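Local coordinates for protein 2-oxo-1,2-dihydroquinoline 8-monooxygenase, oxygenase component (Pseudomonas putida, PDB 1Z02) that probably hydroxylates 2-oxo-1,2-dihydroquinoline at carbon 8, using a Rieske [2Fe-2S] cluster and a mononuclear iron centre, at residues 147-152 / 315-320; 325-330 / 435-440. All blocks are in the same frame, centred on the assembly; numbering follows the deposited sequence.

Contact 1: 147-152 / 315-320; sequences MIFVFV and YEWYVP
F149 and W317 meet between two different sheets, their CA atoms 11.5 Å apart, so long side chains have to bridge the gap between strands 147-152 and 315-320 and no backbone pairing is possible. W317 is well suited to this task, since its indole is long and rigid. Its six-membered ring ends at F149, where CZ2 lies 3.6 Å from CE2 of the phenyl, at the edge of that ring and near its plane. The two side chains cross at about a right angle, their ring planes inclined at 58° in an oblique pairing. M147 brings a flexible partner: bent at both chi2 (-73°) and chi3 (-76°), the chain advances on the indole and curls so that its methyl CE meets CZ3 of W317 at 4.0 Å. A thioether can adapt to a flat ring's outline. P46, V301 and I331 also pack on W317, while L165 packs on F149. In the strand of W317, E316 and Y318 carry the polar chemistry: OH of Y318 donates to OE1 of E316 over 2.6 Å, using the anti lone pair of that oxygen, and Q314 and Y328 bond to OE2. Three partners of this kind, with the weak, long ion pair to R369, would probably favour the ionised carboxylate. No hydrogen bond joins the two segments, so this buried junction of sheets depends on dispersion and on side-chain fit.

Contact 2: 325-330 / 435-440; sequences THEYWE and PGYKVE
E327 and Y437 make the tight half of this contact. The acid's CG sits over the centre of the tyrosine ring, 4.0 Å from the centroid, in a CH-pi contact, and its carboxylate stacks on the ring with the planes only 20° apart. A bend at chi2 (66°) folds the acid across the ring, bringing OE1 to 3.3 Å from CB of Y437. The buried oxygens bond to T204 (OE1) and H202 (OE2), which should fix the group's rotation. Y437 suits its place, joining a broad apolar face to a polar end: its OH bonds to the carbonyl of A47 and accepts a hydrogen bond from a water that in turn accepts one from NE1 of W329. Near P435 the packing is looser. CG2 of T325 comes no nearer than 4.2 Å to CB of P435, and a second water links OG1 of T325 (2.6 Å), also hydrogen-bonded to OG1 of T322, to the carbonyl oxygen of exposed G436. S423 and F426 of the second subunit pack against T325 and P435. The whole is a C-terminal tail whose residues 435-437 run at 36° to the start of strand 325-335, in the Bet v 1-like ring-hydroxylase domain at the border between subunits.

In the fold
The centres of contacts 1 and 2 lie about 11 Å apart, and the two are joined through strands 313-320 and 325-335, consecutive in the chain and antiparallel neighbours in the seven-stranded sheet. The backbone N of E327 meets O of V319 at 2.7 Å. Along the chain both segments of contact 1 come before those of contact 2. The first ties this sheet to the small one formed by strands 43-49, 147-152 and 141-144; the second brings the segment after helix 423-430 back to it. Early, central and late parts of the chain are thus united in one body, away from both iron sites.

Contact 1: 147-152 / 315-320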
ATOM      1  N   MET A 147      14.741  31.031  -8.864  1.00 12.74           N
ATOM      2  CA  MET A 147      13.530  30.414  -8.319  1.00 13.61           C
ATOM      3  C   MET A 147      12.331  30.593  -9.239  1.00 13.57           C
ATOM      4  O   MET A 147      12.067  31.695  -9.718  1.00 14.05           O
ATOM      5  CB  MET A 147      13.169  31.045  -6.971  1.00 14.57           C
ATOM      6  CG  MET A 147      14.137  30.820  -5.835  1.00 16.58           C
ATOM      7  SD  MET A 147      14.086  29.155  -5.221  1.00 20.02           S
ATOM      8  CE  MET A 147      12.548  29.167  -4.251  1.00 18.13           C
ATOM      9  N   ILE A 148      11.595  29.510  -9.463  1.00 12.75           N
ATOM     10  CA  ILE A 148      10.397  29.554 -10.293  1.00 12.41           C
ATOM     11  C   ILE A 148       9.176  29.363  -9.389  1.00 12.22           C
ATOM     12  O   ILE A 148       8.921  28.251  -8.916  1.00 12.51           O
ATOM     13  CB  ILE A 148      10.382  28.433 -11.364  1.00 12.77           C
ATOM     14  CG1 ILE A 148      11.519  28.647 -12.369  1.00 11.38           C
ATOM     15  CG2 ILE A 148       9.040  28.436 -12.105  1.00 12.17           C
ATOM     16  CD1 ILE A 148      11.579  27.605 -13.461  1.00 15.78           C
ATOM     17  N   PHE A 149       8.434  30.439  -9.137  1.00  9.66           N
ATOM     18  CA  PHE A 149       7.237  30.356  -8.299  1.00  9.71           C
ATOM     19  C   PHE A 149       5.991  30.231  -9.168  1.00 10.77           C
ATOM     20  O   PHE A 149       5.913  30.812 -10.251  1.00 12.61           O
ATOM     21  CB  PHE A 149       7.087  31.593  -7.400  1.00  9.67           C
ATOM     22  CG  PHE A 149       8.199  31.764  -6.403  1.00 11.90           C
ATOM     23  CD1 PHE A 149       9.371  32.440  -6.747  1.00 12.66           C
ATOM     24  CD2 PHE A 149       8.077  31.247  -5.116  1.00  9.16           C
ATOM     25  CE1 PHE A 149      10.406  32.595  -5.814  1.00 11.24           C
ATOM     26  CE2 PHE A 149       9.093  31.393  -4.184  1.00 11.38           C
ATOM     27  CZ  PHE A 149      10.266  32.071  -4.532  1.00 13.09           C
ATOM     28  N   VAL A 150       5.023  29.456  -8.694  1.00 10.60           N
ATOM     29  CA  VAL A 150       3.778  29.262  -9.424  1.00 11.32           C
ATOM     30  C   VAL A 150       2.626  29.568  -8.490  1.00 10.95           C
ATOM     31  O   VAL A 150       2.683  29.247  -7.302  1.00  9.35           O
ATOM     32  CB  VAL A 150       3.630  27.802  -9.935  1.00 12.68           C
ATOM     33  CG1 VAL A 150       2.314  27.631 -10.658  1.00 14.30           C
ATOM     34  CG2 VAL A 150       4.767  27.459 -10.873  1.00 13.57           C
ATOM     35  N   PHE A 151       1.595  30.215  -9.020  1.00 11.72           N
ATOM     36  CA  PHE A 151       0.418  30.547  -8.227  1.00 10.92           C
ATOM     37  C   PHE A 151      -0.577  29.404  -8.424  1.00  9.59           C
ATOM     38  O   PHE A 151      -1.302  29.365  -9.431  1.00  9.78           O
ATOM     39  CB  PHE A 151      -0.205  31.862  -8.708  1.00 11.29           C
ATOM     40  CG  PHE A 151      -1.331  32.350  -7.843  1.00 12.16           C
ATOM     41  CD1 PHE A 151      -1.084  32.836  -6.563  1.00 10.35           C
ATOM     42  CD2 PHE A 151      -2.647  32.295  -8.293  1.00 11.46           C
ATOM     43  CE1 PHE A 151      -2.129  33.258  -5.743  1.00 10.14           C
ATOM     44  CE2 PHE A 151      -3.704  32.715  -7.475  1.00  9.77           C
ATOM     45  CZ  PHE A 151      -3.440  33.195  -6.199  1.00 10.08           C
ATOM     46  N   VAL A 152      -0.597  28.475  -7.470  1.00  8.65           N
ATOM     47  CA  VAL A 152      -1.491  27.322  -7.531  1.00  9.37           C
ATOM     48  C   VAL A 152      -2.885  27.764  -7.103  1.00 10.36           C
ATOM     49  O   VAL A 152      -3.122  28.079  -5.934  1.00 12.55           O
ATOM     50  CB  VAL A 152      -0.986  26.189  -6.612  1.00  9.06           C
ATOM     51  CG1 VAL A 152      -1.799  24.907  -6.855  1.00  6.98           C
ATOM     52  CG2 VAL A 152       0.494  25.947  -6.873  1.00  8.93           C
ATOM     53  N   TYR A 315      15.470  30.389   4.039  1.00 11.02           N
ATOM     54  CA  TYR A 315      14.032  30.355   3.782  1.00 10.47           C
ATOM     55  C   TYR A 315      13.599  28.917   3.572  1.00 10.87           C
ATOM     56  O   TYR A 315      14.325  28.132   2.964  1.00 11.18           O
ATOM     57  CB  TYR A 315      13.684  31.146   2.516  1.00  9.78           C
ATOM     58  CG  TYR A 315      13.892  32.634   2.627  1.00 10.92           C
ATOM     59  CD1 TYR A 315      14.873  33.277   1.871  1.00 11.73           C
ATOM     60  CD2 TYR A 315      13.091  33.406   3.468  1.00 11.05           C
ATOM     61  CE1 TYR A 315      15.049  34.653   1.943  1.00 11.07           C
ATOM     62  CE2 TYR A 315      13.256  34.781   3.548  1.00 11.23           C
ATOM     63  CZ  TYR A 315      14.240  35.399   2.781  1.00 12.06           C
ATOM     64  OH  TYR A 315      14.418  36.760   2.868  1.00 11.32           O
ATOM     65  N   GLU A 316      12.416  28.573   4.069  1.00 10.37           N
ATOM     66  CA  GLU A 316      11.895  27.226   3.896  1.00  9.23           C
ATOM     67  C   GLU A 316      10.423  27.230   3.512  1.00  9.55           C
ATOM     68  O   GLU A 316       9.658  28.121   3.891  1.00 11.02           O
ATOM     69  CB  GLU A 316      12.058  26.390   5.168  1.00  8.55           C
ATOM     70  CG  GLU A 316      13.469  26.296   5.695  1.00 11.99           C
ATOM     71  CD  GLU A 316      13.605  25.246   6.778  1.00 13.74           C
ATOM     72  OE1 GLU A 316      12.619  25.007   7.511  1.00 14.21           O
ATOM     73  OE2 GLU A 316      14.702  24.662   6.907  1.00 16.84           O
ATOM     74  N   TRP A 317      10.048  26.223   2.736  1.00  7.64           N
ATOM     75  CA  TRP A 317       8.676  26.025   2.298  1.00  7.21           C
ATOM     76  C   TRP A 317       8.387  24.559   2.609  1.00  8.11           C
ATOM     77  O   TRP A 317       9.307  23.747   2.672  1.00  8.58           O
ATOM     78  CB  TRP A 317       8.551  26.256   0.791  1.00  9.35           C
ATOM     79  CG  TRP A 317       8.508  27.694   0.374  1.00  8.93           C
ATOM     80  CD1 TRP A 317       7.392  28.457   0.191  1.00  9.90           C
ATOM     81  CD2 TRP A 317       9.629  28.537   0.063  1.00  9.30           C
ATOM     82  NE1 TRP A 317       7.743  29.722  -0.220  1.00  7.92           N
ATOM     83  CE2 TRP A 317       9.109  29.797  -0.306  1.00  9.22           C
ATOM     84  CE3 TRP A 317      11.018  28.346   0.055  1.00  9.65           C
ATOM     85  CZ2 TRP A 317       9.933  30.871  -0.676  1.00  8.57           C
ATOM     86  CZ3 TRP A 317      11.842  29.413  -0.314  1.00 11.24           C
ATOM     87  CH2 TRP A 317      11.293  30.660  -0.676  1.00 11.12           C
ATOM     88  N   TYR A 318       7.117  24.243   2.818  1.00  9.16           N
ATOM     89  CA  TYR A 318       6.665  22.887   3.116  1.00  8.62           C
ATOM     90  C   TYR A 318       5.449  22.759   2.207  1.00  8.29           C
ATOM     91  O   TYR A 318       4.300  22.753   2.652  1.00  9.73           O
ATOM     92  CB  TYR A 318       6.287  22.781   4.600  1.00  9.12           C
ATOM     93  CG  TYR A 318       7.273  23.505   5.508  1.00  9.98           C
ATOM     94  CD1 TYR A 318       7.169  24.874   5.730  1.00 11.66           C
ATOM     95  CD2 TYR A 318       8.352  22.834   6.086  1.00 11.39           C
ATOM     96  CE1 TYR A 318       8.113  25.556   6.495  1.00 10.66           C
ATOM     97  CE2 TYR A 318       9.305  23.513   6.863  1.00  9.94           C
ATOM     98  CZ  TYR A 318       9.176  24.874   7.058  1.00 10.92           C
ATOM     99  OH  TYR A 318      10.109  25.561   7.802  1.00  9.21           O
ATOM    100  N   VAL A 319       5.736  22.695   0.910  1.00  7.84           N
ATOM    101  CA  VAL A 319       4.710  22.640  -0.118  1.00  7.24           C
ATOM    102  C   VAL A 319       3.914  21.349  -0.145  1.00  7.46           C
ATOM    103  O   VAL A 319       4.459  20.273  -0.373  1.00  9.87           O
ATOM    104  CB  VAL A 319       5.320  22.876  -1.510  1.00  5.34           C
ATOM    105  CG1 VAL A 319       4.199  23.013  -2.546  1.00  5.56           C
ATOM    106  CG2 VAL A 319       6.220  24.137  -1.481  1.00  8.82           C
ATOM    107  N   PRO A 320       2.602  21.442   0.090  1.00  8.58           N
ATOM    108  CA  PRO A 320       1.792  20.223   0.070  1.00  7.70           C
ATOM    109  C   PRO A 320       1.743  19.611  -1.318  1.00  7.09           C
ATOM    110  O   PRO A 320       1.622  20.325  -2.321  1.00  7.75           O
ATOM    111  CB  PRO A 320       0.423  20.698   0.566  1.00  7.40           C
ATOM    112  CG  PRO A 320       0.394  22.139   0.226  1.00 10.87           C
ATOM    113  CD  PRO A 320       1.799  22.621   0.458  1.00 10.18           C
TER

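Contact 2: 325-330 / 435-440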
ATOM      1  N   THR A 325       2.031  14.022   1.931  1.00  7.25           N
ATOM      2  CA  THR A 325       3.387  14.221   1.406  1.00  6.50           C
ATOM      3  C   THR A 325       3.530  15.700   1.096  1.00  6.99           C
ATOM      4  O   THR A 325       2.544  16.375   0.791  1.00  7.59           O
ATOM      5  CB  THR A 325       3.695  13.406   0.113  1.00  5.15           C
ATOM      6  OG1 THR A 325       2.771  13.748  -0.925  1.00  4.35           O
ATOM      7  CG2 THR A 325       3.621  11.915   0.390  1.00  4.32           C
ATOM      8  N   HIS A 326       4.752  16.208   1.206  1.00  7.65           N
ATOM      9  CA  HIS A 326       5.045  17.612   0.940  1.00  7.54           C
ATOM     10  C   HIS A 326       6.460  17.720   0.401  1.00  9.15           C
ATOM     11  O   HIS A 326       7.260  16.790   0.537  1.00 10.53           O
ATOM     12  CB  HIS A 326       4.941  18.450   2.218  1.00  6.83           C
ATOM     13  CG  HIS A 326       5.915  18.056   3.286  1.00  7.47           C
ATOM     14  ND1 HIS A 326       5.752  16.927   4.062  1.00  7.87           N
ATOM     15  CD2 HIS A 326       7.079  18.621   3.689  1.00  9.06           C
ATOM     16  CE1 HIS A 326       6.772  16.813   4.894  1.00  8.31           C
ATOM     17  NE2 HIS A 326       7.593  17.828   4.688  1.00  7.98           N
ATOM     18  N   GLU A 327       6.771  18.855  -0.211  1.00  8.40           N
ATOM     19  CA  GLU A 327       8.108  19.081  -0.754  1.00  8.73           C
ATOM     20  C   GLU A 327       8.782  20.121   0.148  1.00  8.31           C
ATOM     21  O   GLU A 327       8.373  21.275   0.196  1.00  7.97           O
ATOM     22  CB  GLU A 327       8.014  19.589  -2.198  1.00  9.13           C
ATOM     23  CG  GLU A 327       9.329  19.563  -2.974  1.00 10.87           C
ATOM     24  CD  GLU A 327       9.849  18.160  -3.217  1.00 11.57           C
ATOM     25  OE1 GLU A 327       9.187  17.186  -2.821  1.00 12.45           O
ATOM     26  OE2 GLU A 327      10.933  18.024  -3.808  1.00 12.45           O
ATOM     27  N   TYR A 328       9.806  19.689   0.874  1.00  9.33           N
ATOM     28  CA  TYR A 328      10.521  20.558   1.803  1.00  9.88           C
ATOM     29  C   TYR A 328      11.676  21.322   1.141  1.00 11.04           C
ATOM     30  O   TYR A 328      12.675  20.733   0.718  1.00 11.11           O
ATOM     31  CB  TYR A 328      11.016  19.701   2.970  1.00 11.40           C
ATOM     32  CG  TYR A 328      11.972  20.371   3.932  1.00 14.13           C
ATOM     33  CD1 TYR A 328      11.680  21.616   4.502  1.00 14.14           C
ATOM     34  CD2 TYR A 328      13.137  19.718   4.336  1.00 14.52           C
ATOM     35  CE1 TYR A 328      12.529  22.188   5.458  1.00 13.83           C
ATOM     36  CE2 TYR A 328      13.986  20.276   5.289  1.00 15.81           C
ATOM     37  CZ  TYR A 328      13.678  21.508   5.851  1.00 13.59           C
ATOM     38  OH  TYR A 328      14.515  22.021   6.817  1.00 12.53           O
ATOM     39  N   TRP A 329      11.519  22.640   1.050  1.00 10.46           N
ATOM     40  CA  TRP A 329      12.531  23.500   0.450  1.00 11.28           C
ATOM     41  C   TRP A 329      13.418  24.147   1.504  1.00 10.95           C
ATOM     42  O   TRP A 329      12.937  24.568   2.556  1.00 10.43           O
ATOM     43  CB  TRP A 329      11.874  24.610  -0.377  1.00  9.59           C
ATOM     44  CG  TRP A 329      11.200  24.140  -1.629  1.00  9.68           C
ATOM     45  CD1 TRP A 329      10.108  23.320  -1.726  1.00  8.36           C
ATOM     46  CD2 TRP A 329      11.557  24.492  -2.972  1.00  9.75           C
ATOM     47  NE1 TRP A 329       9.766  23.145  -3.048  1.00  9.62           N
ATOM     48  CE2 TRP A 329      10.640  23.852  -3.834  1.00  8.13           C
ATOM     49  CE3 TRP A 329      12.569  25.287  -3.533  1.00  9.08           C
ATOM     50  CZ2 TRP A 329      10.699  23.985  -5.227  1.00 11.41           C
ATOM     51  CZ3 TRP A 329      12.628  25.419  -4.916  1.00 10.81           C
ATOM     52  CH2 TRP A 329      11.698  24.770  -5.746  1.00 11.07           C
ATOM     53  N   GLU A 330      14.716  24.207   1.211  1.00 11.11           N
ATOM     54  CA  GLU A 330      15.702  24.840   2.087  1.00 12.85           C
ATOM     55  C   GLU A 330      16.627  25.658   1.202  1.00 11.29           C
ATOM     56  O   GLU A 330      17.373  25.086   0.419  1.00 11.27           O
ATOM     57  CB  GLU A 330      16.581  23.819   2.800  1.00 13.94           C
ATOM     58  CG  GLU A 330      15.904  22.899   3.757  1.00 14.43           C
ATOM     59  CD  GLU A 330      16.883  21.907   4.319  1.00 15.77           C
ATOM     60  OE1 GLU A 330      17.778  22.318   5.090  1.00 13.99           O
ATOM     61  OE2 GLU A 330      16.775  20.717   3.971  1.00 13.92           O
ATOM     62  N   PRO A 435       7.426   7.565  -2.528  1.00  7.84           N
ATOM     63  CA  PRO A 435       6.471   8.580  -2.974  1.00  8.50           C
ATOM     64  C   PRO A 435       7.326   9.781  -3.396  1.00  7.97           C
ATOM     65  O   PRO A 435       8.348  10.055  -2.767  1.00  6.92           O
ATOM     66  CB  PRO A 435       5.659   8.853  -1.718  1.00  7.62           C
ATOM     67  CG  PRO A 435       5.596   7.513  -1.074  1.00  8.74           C
ATOM     68  CD  PRO A 435       7.025   7.012  -1.222  1.00  7.84           C
ATOM     69  N   GLY A 436       6.927  10.486  -4.450  1.00  7.36           N
ATOM     70  CA  GLY A 436       7.737  11.599  -4.908  1.00  7.79           C
ATOM     71  C   GLY A 436       7.057  12.913  -5.252  1.00  7.68           C
ATOM     72  O   GLY A 436       5.949  13.199  -4.802  1.00  7.04           O
ATOM     73  N   TYR A 437       7.739  13.714  -6.070  1.00  8.68           N
ATOM     74  CA  TYR A 437       7.244  15.031  -6.459  1.00  9.27           C
ATOM     75  C   TYR A 437       7.327  15.274  -7.964  1.00  9.73           C
ATOM     76  O   TYR A 437       6.323  15.589  -8.607  1.00 11.82           O
ATOM     77  CB  TYR A 437       8.054  16.083  -5.697  1.00  8.32           C
ATOM     78  CG  TYR A 437       7.788  17.516  -6.090  1.00  7.64           C
ATOM     79  CD1 TYR A 437       6.530  18.091  -5.913  1.00  6.56           C
ATOM     80  CD2 TYR A 437       8.805  18.306  -6.628  1.00  6.13           C
ATOM     81  CE1 TYR A 437       6.298  19.424  -6.263  1.00  7.03           C
ATOM     82  CE2 TYR A 437       8.584  19.621  -6.973  1.00  7.99           C
ATOM     83  CZ  TYR A 437       7.335  20.178  -6.789  1.00  4.55           C
ATOM     84  OH  TYR A 437       7.142  21.505  -7.106  1.00  6.32           O
ATOM     85  N   LYS A 438       8.528  15.128  -8.525  1.00 10.88           N
ATOM     86  CA  LYS A 438       8.730  15.327  -9.957  1.00 11.69           C
ATOM     87  C   LYS A 438       8.238  14.121 -10.753  1.00 12.52           C
ATOM     88  O   LYS A 438       8.652  12.987 -10.501  1.00  8.85           O
ATOM     89  CB  LYS A 438      10.215  15.590 -10.237  1.00 12.54           C
ATOM     90  CG  LYS A 438      10.723  16.859  -9.557  1.00 14.06           C
ATOM     91  CD  LYS A 438      12.243  17.015  -9.636  1.00 15.04           C
ATOM     92  CE  LYS A 438      12.700  17.503 -10.995  1.00 16.45           C
ATOM     93  NZ  LYS A 438      14.166  17.813 -10.973  1.00 17.25           N
ATOM     94  N   VAL A 439       7.343  14.369 -11.706  1.00 13.00           N
ATOM     95  CA  VAL A 439       6.802  13.296 -12.527  1.00 15.49           C
ATOM     96  C   VAL A 439       7.885  12.651 -13.385  1.00 17.05           C
ATOM     97  O   VAL A 439       8.646  13.343 -14.072  1.00 16.35           O
ATOM     98  CB  VAL A 439       5.672  13.816 -13.444  1.00 15.28           C
ATOM     99  CG1 VAL A 439       5.134  12.688 -14.308  1.00 16.93           C
ATOM    100  CG2 VAL A 439       4.557  14.402 -12.605  1.00 17.68           C
ATOM    101  N   GLU A 440       7.948  11.320 -13.329  1.00 18.49           N
ATOM    102  CA  GLU A 440       8.929  10.548 -14.085  1.00 21.59           C
ATOM    103  C   GLU A 440       8.506  10.528 -15.545  1.00 22.15           C
ATOM    104  O   GLU A 440       7.331  10.310 -15.859  1.00 21.18           O
ATOM    105  CB  GLU A 440       8.997   9.117 -13.547  1.00 25.80           C
ATOM    106  CG  GLU A 440      10.349   8.447 -13.752  1.00 31.53           C
ATOM    107  CD  GLU A 440      10.347   6.994 -13.331  1.00 35.32           C
ATOM    108  OE1 GLU A 440      11.439   6.395 -13.234  1.00 40.13           O
ATOM    109  OE2 GLU A 440       9.250   6.449 -13.101  1.00 38.64           O
TER
HETATM  110  O   HOH W   1       3.778  12.296  -2.881  1.00 17.40           O
HETATM  111  O   HOH W   2       7.326  22.709  -4.525  1.00  7.03           O